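Local atomic coordinates of UDP-4-amino-4,6-dideoxy-N-acetyl-beta-L-altrosamine transaminase (Helicobacter pylori, PDB entry 2FNU), a protein that catalyses the PLP-dependent transamination of a UDP-linked 4-keto sugar, the second step in making pseudaminic acid, the sialic-acid-like sugar that modifies flagellin. Residues B[125-137]-B[276-288]. Residues are numbered along the deposited sequence; the frame is centred on the assembly and turned at random.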
ATOM      1  N   ILE B 125      17.928 -11.445  13.341  1.00 12.83           N
ATOM      2  CA  ILE B 125      17.267 -12.713  13.021  1.00 12.34           C
ATOM      3  C   ILE B 125      15.781 -12.406  12.807  1.00 13.53           C
ATOM      4  O   ILE B 125      15.186 -11.724  13.644  1.00 13.66           O
ATOM      5  CB  ILE B 125      17.449 -13.757  14.146  1.00 14.22           C
ATOM      6  CG1 ILE B 125      18.951 -14.020  14.364  1.00 17.14           C
ATOM      7  CG2 ILE B 125      16.679 -15.055  13.824  1.00 13.95           C
ATOM      8  CD1 ILE B 125      19.250 -15.055  15.447  1.00 15.71           C
ATOM      9  N   VAL B 126      15.201 -12.889  11.699  1.00 12.74           N
ATOM     10  CA  VAL B 126      13.756 -12.741  11.467  1.00 11.73           C
ATOM     11  C   VAL B 126      13.118 -14.132  11.521  1.00 12.29           C
ATOM     12  O   VAL B 126      13.375 -14.959  10.644  1.00 13.31           O
ATOM     13  CB  VAL B 126      13.442 -12.104  10.085  1.00 14.10           C
ATOM     14  CG1 VAL B 126      11.915 -12.106   9.828  1.00 15.88           C
ATOM     15  CG2 VAL B 126      14.006 -10.685  10.009  1.00 15.69           C
ATOM     16  N   SER B 127      12.314 -14.384  12.553  1.00 11.42           N
ATOM     17  CA  SER B 127      11.570 -15.639  12.663  1.00 11.22           C
ATOM     18  C   SER B 127      10.139 -15.442  12.157  1.00 11.73           C
ATOM     19  O   SER B 127       9.673 -14.304  12.022  1.00 12.97           O
ATOM     20  CB  SER B 127      11.545 -16.139  14.116  1.00 13.72           C
ATOM     21  OG  SER B 127      10.977 -15.150  14.974  1.00 15.05           O
ATOM     22  N   VAL B 128       9.465 -16.559  11.908  1.00 11.67           N
ATOM     23  CA  VAL B 128       8.068 -16.574  11.470  1.00 12.17           C
ATOM     24  C   VAL B 128       7.294 -17.562  12.345  1.00 11.19           C
ATOM     25  O   VAL B 128       7.742 -18.701  12.556  1.00 12.83           O
ATOM     26  CB  VAL B 128       7.977 -17.059  10.009  1.00 11.41           C
ATOM     27  CG1 VAL B 128       6.511 -17.272   9.572  1.00 11.83           C
ATOM     28  CG2 VAL B 128       8.669 -16.046   9.102  1.00 13.38           C
ATOM     29  N   ASP B 129       6.127 -17.147  12.837  1.00 11.35           N
ATOM     30  CA  ASP B 129       5.292 -18.044  13.638  1.00 10.94           C
ATOM     31  C   ASP B 129       4.446 -18.828  12.648  1.00 12.52           C
ATOM     32  O   ASP B 129       3.347 -18.410  12.265  1.00 13.15           O
ATOM     33  CB  ASP B 129       4.438 -17.232  14.603  1.00  9.70           C
ATOM     34  CG  ASP B 129       5.275 -16.376  15.530  1.00 15.16           C
ATOM     35  OD1 ASP B 129       6.311 -16.873  16.039  1.00 15.06           O
ATOM     36  OD2 ASP B 129       4.921 -15.199  15.728  1.00 16.28           O
ATOM     37  N   TYR B 130       4.976 -19.969  12.207  1.00 12.03           N
ATOM     38  CA  TYR B 130       4.332 -20.713  11.136  1.00 12.37           C
ATOM     39  C   TYR B 130       2.982 -21.269  11.582  1.00  9.75           C
ATOM     40  O   TYR B 130       2.891 -21.962  12.602  1.00 12.26           O
ATOM     41  CB  TYR B 130       5.247 -21.850  10.675  1.00 12.45           C
ATOM     42  CG  TYR B 130       4.622 -22.704   9.597  1.00 12.62           C
ATOM     43  CD1 TYR B 130       3.880 -23.832   9.931  1.00 14.90           C
ATOM     44  CD2 TYR B 130       4.768 -22.374   8.261  1.00 12.87           C
ATOM     45  CE1 TYR B 130       3.291 -24.618   8.962  1.00 12.69           C
ATOM     46  CE2 TYR B 130       4.184 -23.155   7.264  1.00 12.35           C
ATOM     47  CZ  TYR B 130       3.439 -24.267   7.633  1.00 12.96           C
ATOM     48  OH  TYR B 130       2.866 -25.064   6.663  1.00 13.72           O
ATOM     49  N   ALA B 131       1.948 -20.976  10.773  1.00 12.06           N
ATOM     50  CA  ALA B 131       0.567 -21.409  11.018  1.00 11.77           C
ATOM     51  C   ALA B 131      -0.073 -20.744  12.222  1.00 12.95           C
ATOM     52  O   ALA B 131      -1.210 -21.061  12.567  1.00 13.49           O
ATOM     53  CB  ALA B 131       0.459 -22.959  11.129  1.00 12.52           C
ATOM     54  N   GLY B 132       0.653 -19.809  12.841  1.00 12.84           N
ATOM     55  CA  GLY B 132       0.233 -19.214  14.104  1.00 13.29           C
ATOM     56  C   GLY B 132       0.962 -19.731  15.318  1.00 15.12           C
ATOM     57  O   GLY B 132       0.824 -19.170  16.405  1.00 14.62           O
ATOM     58  N   LYS B 133       1.768 -20.777  15.162  1.00 12.85           N
ATOM     59  CA  LYS B 133       2.469 -21.338  16.313  1.00 12.56           C
ATOM     60  C   LYS B 133       3.690 -20.486  16.647  1.00 13.13           C
ATOM     61  O   LYS B 133       4.585 -20.310  15.817  1.00 13.80           O
ATOM     62  CB  LYS B 133       2.899 -22.776  16.032  1.00 14.16           C
ATOM     63  CG  LYS B 133       3.593 -23.417  17.231  1.00 14.13           C
ATOM     64  CD  LYS B 133       4.050 -24.835  16.902  1.00 15.42           C
ATOM     65  CE  LYS B 133       4.441 -25.594  18.151  1.00 15.87           C
ATOM     66  NZ  LYS B 133       4.743 -27.022  17.779  1.00 17.23           N
ATOM     67  N   SER B 134       3.744 -19.974  17.879  1.00 12.46           N
ATOM     68  CA  SER B 134       4.908 -19.174  18.283  1.00 10.92           C
ATOM     69  C   SER B 134       6.189 -19.973  18.159  1.00 10.87           C
ATOM     70  O   SER B 134       6.243 -21.153  18.538  1.00 14.31           O
ATOM     71  CB  SER B 134       4.755 -18.698  19.734  1.00 12.71           C
ATOM     72  OG  SER B 134       5.913 -17.972  20.142  1.00 13.31           O
ATOM     73  N   VAL B 135       7.237 -19.314  17.655  1.00 11.38           N
ATOM     74  CA  VAL B 135       8.576 -19.887  17.734  1.00 12.45           C
ATOM     75  C   VAL B 135       9.046 -19.925  19.185  1.00 13.22           C
ATOM     76  O   VAL B 135       8.345 -19.448  20.097  1.00 14.29           O
ATOM     77  CB  VAL B 135       9.570 -19.069  16.901  1.00 11.81           C
ATOM     78  CG1 VAL B 135       9.063 -18.945  15.454  1.00 12.58           C
ATOM     79  CG2 VAL B 135       9.779 -17.664  17.515  1.00 14.70           C
ATOM     80  N   GLU B 136      10.229 -20.505  19.404  1.00 12.90           N
ATOM     81  CA  GLU B 136      10.800 -20.596  20.739  1.00 14.88           C
ATOM     82  C   GLU B 136      11.411 -19.260  21.133  1.00 15.49           C
ATOM     83  O   GLU B 136      12.619 -19.011  20.988  1.00 15.16           O
ATOM     84  CB  GLU B 136      11.810 -21.749  20.802  1.00 13.66           C
ATOM     85  CG  GLU B 136      11.134 -23.103  20.896  1.00 19.37           C
ATOM     86  CD  GLU B 136      10.280 -23.211  22.149  1.00 23.83           C
ATOM     87  OE1 GLU B 136       9.074 -23.487  22.032  1.00 30.10           O
ATOM     88  OE2 GLU B 136      10.809 -22.951  23.250  1.00 28.75           O
ATOM     89  N   VAL B 137      10.533 -18.380  21.604  1.00 14.99           N
ATOM     90  CA  VAL B 137      10.863 -16.981  21.791  1.00 15.85           C
ATOM     91  C   VAL B 137      12.033 -16.741  22.763  1.00 15.52           C
ATOM     92  O   VAL B 137      12.907 -15.920  22.482  1.00 16.76           O
ATOM     93  CB  VAL B 137       9.588 -16.192  22.220  1.00 18.67           C
ATOM     94  CG1 VAL B 137       9.948 -14.920  22.967  1.00 23.45           C
ATOM     95  CG2 VAL B 137       8.713 -15.896  20.981  1.00 17.01           C
ATOM     96  N   LEU B 276       0.125 -31.108  18.801  1.00 16.88           N
ATOM     97  CA  LEU B 276       1.421 -30.902  19.441  1.00 18.87           C
ATOM     98  C   LEU B 276       1.574 -29.521  20.081  1.00 21.58           C
ATOM     99  O   LEU B 276       2.605 -29.231  20.698  1.00 21.38           O
ATOM    100  CB  LEU B 276       2.541 -31.145  18.432  1.00 22.23           C
ATOM    101  CG  LEU B 276       2.450 -32.504  17.723  1.00 26.92           C
ATOM    102  CD1 LEU B 276       3.522 -32.585  16.633  1.00 27.77           C
ATOM    103  CD2 LEU B 276       2.544 -33.701  18.701  1.00 26.92           C
ATOM    104  N   LEU B 277       0.563 -28.667  19.935  1.00 16.44           N
ATOM    105  CA  LEU B 277       0.648 -27.305  20.485  1.00 15.60           C
ATOM    106  C   LEU B 277       0.781 -27.327  22.003  1.00 19.49           C
ATOM    107  O   LEU B 277       0.134 -28.134  22.675  1.00 23.77           O
ATOM    108  CB  LEU B 277      -0.590 -26.499  20.113  1.00 15.23           C
ATOM    109  CG  LEU B 277      -0.790 -26.087  18.656  1.00 18.97           C
ATOM    110  CD1 LEU B 277      -2.139 -25.404  18.537  1.00 18.16           C
ATOM    111  CD2 LEU B 277       0.315 -25.155  18.216  1.00 21.97           C
ATOM    112  N   LYS B 278       1.585 -26.402  22.529  1.00 19.90           N
ATOM    113  CA  LYS B 278       1.759 -26.236  23.979  1.00 22.55           C
ATOM    114  C   LYS B 278       1.209 -24.900  24.460  1.00 23.09           C
ATOM    115  O   LYS B 278       1.106 -24.666  25.661  1.00 24.65           O
ATOM    116  CB  LYS B 278       3.236 -26.364  24.354  1.00 23.48           C
ATOM    117  CG  LYS B 278       3.765 -27.785  24.172  1.00 31.45           C
ATOM    118  CD  LYS B 278       5.252 -27.878  24.487  1.00 48.53           C
ATOM    119  CE  LYS B 278       5.747 -29.313  24.341  1.00 56.37           C
ATOM    120  NZ  LYS B 278       7.220 -29.420  24.532  1.00 65.29           N
ATOM    121  N   ASP B 279       0.850 -24.027  23.523  1.00 17.43           N
ATOM    122  CA  ASP B 279       0.213 -22.759  23.864  1.00 16.29           C
ATOM    123  C   ASP B 279      -0.919 -22.525  22.883  1.00 15.30           C
ATOM    124  O   ASP B 279      -0.996 -23.186  21.834  1.00 16.49           O
ATOM    125  CB  ASP B 279       1.194 -21.583  23.764  1.00 17.20           C
ATOM    126  CG  ASP B 279       1.898 -21.280  25.087  1.00 21.04           C
ATOM    127  OD1 ASP B 279       1.239 -20.795  26.060  1.00 22.44           O
ATOM    128  OD2 ASP B 279       3.121 -21.485  25.126  1.00 20.20           O
ATOM    129  N   LYS B 280      -1.801 -21.594  23.224  1.00 14.23           N
ATOM    130  CA  LYS B 280      -2.880 -21.201  22.313  1.00 14.70           C
ATOM    131  C   LYS B 280      -2.301 -20.665  21.016  1.00 15.77           C
ATOM    132  O   LYS B 280      -1.333 -19.894  21.033  1.00 17.88           O
ATOM    133  CB  LYS B 280      -3.737 -20.116  22.930  1.00 15.26           C
ATOM    134  CG  LYS B 280      -4.670 -20.568  24.020  1.00 17.84           C
ATOM    135  CD  LYS B 280      -5.726 -19.468  24.206  1.00 31.29           C
ATOM    136  CE  LYS B 280      -6.415 -19.496  25.541  1.00 46.11           C
ATOM    137  NZ  LYS B 280      -7.338 -18.316  25.595  1.00 39.66           N
ATOM    138  N   SER B 281      -2.879 -21.094  19.892  1.00 15.10           N
ATOM    139  CA  SER B 281      -2.473 -20.622  18.564  1.00 14.38           C
ATOM    140  C   SER B 281      -3.650 -19.962  17.873  1.00 11.09           C
ATOM    141  O   SER B 281      -4.814 -20.322  18.116  1.00 14.24           O
ATOM    142  CB  SER B 281      -2.005 -21.795  17.686  1.00 16.51           C
ATOM    143  OG  SER B 281      -1.909 -21.433  16.300  1.00 18.86           O
ATOM    144  N   SER B 282      -3.337 -19.014  16.983  1.00 11.48           N
ATOM    145  CA  SER B 282      -4.361 -18.376  16.165  1.00 11.74           C
ATOM    146  C   SER B 282      -5.061 -19.400  15.262  1.00 12.16           C
ATOM    147  O   SER B 282      -6.169 -19.163  14.784  1.00 13.76           O
ATOM    148  CB  SER B 282      -3.697 -17.318  15.286  1.00 12.15           C
ATOM    149  OG  SER B 282      -2.849 -17.958  14.336  1.00 12.68           O
ATOM    150  N   ASN B 283      -4.394 -20.515  14.986  1.00 11.46           N
ATOM    151  CA  ASN B 283      -4.919 -21.529  14.062  1.00 11.20           C
ATOM    152  C   ASN B 283      -5.174 -20.946  12.679  1.00 14.25           C
ATOM    153  O   ASN B 283      -6.179 -21.251  12.042  1.00 14.84           O
ATOM    154  CB  ASN B 283      -6.220 -22.163  14.588  1.00 12.41           C
ATOM    155  CG  ASN B 283      -6.004 -22.969  15.852  1.00 17.13           C
ATOM    156  OD1 ASN B 283      -6.668 -22.751  16.880  1.00 21.91           O
ATOM    157  ND2 ASN B 283      -5.070 -23.896  15.792  1.00 17.03           N
ATOM    158  N   HIS B 284      -4.260 -20.088  12.216  1.00 12.69           N
ATOM    159  CA  HIS B 284      -4.401 -19.574  10.854  1.00 11.70           C
ATOM    160  C   HIS B 284      -4.452 -20.704   9.830  1.00 14.23           C
ATOM    161  O   HIS B 284      -5.271 -20.652   8.881  1.00 13.57           O
ATOM    162  CB  HIS B 284      -3.293 -18.567  10.504  1.00 12.15           C
ATOM    163  CG  HIS B 284      -3.299 -18.178   9.070  1.00 12.49           C
ATOM    164  ND1 HIS B 284      -4.437 -17.719   8.433  1.00 14.51           N
ATOM    165  CD2 HIS B 284      -2.329 -18.215   8.130  1.00 14.75           C
ATOM    166  CE1 HIS B 284      -4.162 -17.494   7.158  1.00 14.60           C
ATOM    167  NE2 HIS B 284      -2.891 -17.789   6.948  1.00 14.97           N
ATOM    168  N   LEU B 285      -3.559 -21.686  10.003  1.00 13.10           N
ATOM    169  CA  LEU B 285      -3.538 -22.886   9.147  1.00 11.56           C
ATOM    170  C   LEU B 285      -3.789 -24.130   9.970  1.00 12.63           C
ATOM    171  O   LEU B 285      -3.527 -24.134  11.191  1.00 12.88           O
ATOM    172  CB  LEU B 285      -2.189 -23.071   8.443  1.00 12.85           C
ATOM    173  CG  LEU B 285      -1.620 -21.915   7.620  1.00 13.68           C
ATOM    174  CD1 LEU B 285      -0.193 -22.211   7.104  1.00 13.22           C
ATOM    175  CD2 LEU B 285      -2.537 -21.596   6.448  1.00 13.17           C
ATOM    176  N   TYR B 286      -4.251 -25.184   9.299  1.00 11.51           N
ATOM    177  CA  TYR B 286      -4.285 -26.523   9.898  1.00 11.32           C
ATOM    178  C   TYR B 286      -3.393 -27.409   9.020  1.00 12.73           C
ATOM    179  O   TYR B 286      -3.864 -27.954   8.015  1.00 13.46           O
ATOM    180  CB  TYR B 286      -5.715 -27.094   9.932  1.00  9.86           C
ATOM    181  CG  TYR B 286      -5.770 -28.416  10.646  1.00 12.32           C
ATOM    182  CD1 TYR B 286      -5.986 -28.470  12.027  1.00 12.08           C
ATOM    183  CD2 TYR B 286      -5.549 -29.611   9.954  1.00 12.13           C
ATOM    184  CE1 TYR B 286      -6.024 -29.703  12.710  1.00 12.83           C
ATOM    185  CE2 TYR B 286      -5.567 -30.827  10.628  1.00 12.38           C
ATOM    186  CZ  TYR B 286      -5.808 -30.861  11.993  1.00 14.22           C
ATOM    187  OH  TYR B 286      -5.834 -32.066  12.668  1.00 13.74           O
ATOM    188  N   PRO B 287      -2.088 -27.482   9.336  1.00 11.63           N
ATOM    189  CA  PRO B 287      -1.157 -28.292   8.540  1.00 12.59           C
ATOM    190  C   PRO B 287      -1.188 -29.767   8.891  1.00 13.55           C
ATOM    191  O   PRO B 287      -1.262 -30.137  10.073  1.00 13.62           O
ATOM    192  CB  PRO B 287       0.235 -27.731   8.918  1.00 12.53           C
ATOM    193  CG  PRO B 287      -0.043 -26.465   9.709  1.00 13.77           C
ATOM    194  CD  PRO B 287      -1.385 -26.701  10.370  1.00 12.53           C
ATOM    195  N   ILE B 288      -1.107 -30.596   7.852  1.00 13.67           N
ATOM    196  CA  ILE B 288      -0.819 -32.013   8.061  1.00 13.31           C
ATOM    197  C   ILE B 288       0.470 -32.347   7.311  1.00 15.29           C
ATOM    198  O   ILE B 288       0.763 -31.727   6.270  1.00 14.59           O
ATOM    199  CB  ILE B 288      -1.978 -32.938   7.581  1.00 14.43           C
ATOM    200  CG1 ILE B 288      -2.186 -32.805   6.060  1.00 13.51           C
ATOM    201  CG2 ILE B 288      -3.258 -32.661   8.375  1.00 15.57           C
ATOM    202  CD1 ILE B 288      -3.235 -33.794   5.481  1.00 13.98           C
TER
HETATM  203  O   HOH W   1      -0.914 -23.507  14.732  1.00 29.33           O
HETATM  204  O   HOH W   2       5.070 -28.334  20.127  1.00 35.47           O
HETATM  205  O   HOH W   3       1.699 -20.387  19.954  1.00 16.25           O
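Two serines lie against a bare backbone: Ser282 OG sits 3.3 Å from Gly132 CA, and Ser281 OG comes to 3.5 Å from Gly132 C. With no side chain at Gly132, both hydroxyls can lie directly on its backbone, which has a positive phi (103°, psi -9°), a shape that glycine adopts readily. With OG between backbone N and carbonyl carbon (chi1 67°), Ser282 keeps its hydroxyl over that glycine while it hydrogen-bonds to the carbonyl of His157. Ser281 OG closes an ST turn by accepting from Asn283 N at 3.0 Å, and it shares a water with Ala131 O.

Next to the serines the contact turns apolar. Ala131 CB meets Leu285 CB and Pro287 CG, each at 3.8 Å, and the proline CG also reaches Tyr130 CE1 obliquely at 3.9 Å. Here the turn following strand 122-128, a strand of the seven-stranded mixed sheet that forms the core of this fold-type I, PLP-dependent aminotransferase, packs against the residues that lead into, and the start of, the middle strand of the small antiparallel sheet. The active site lies next to this junction: Val128 touches the PMP cofactor, Tyr130 OH hydrogen-bonds to the carbonyl of the substrate-binding His315, and His284 touches Lys183, the cofactor-attachment lysine, which carries no cofactor here.

At the other end, Lys133 is fully extended and lies alongside Leu277, the two side chains running head to tail, so that the methyl CD2 of Leu277 rides along its whole methylene chain, nearest at CG (3.8 Å). Lys133 NZ is held by a salt bridge to Asp106 and by a water at 2.7 Å, which also donates to Leu276 O. A further water joins Ser134 N to Lys280 O.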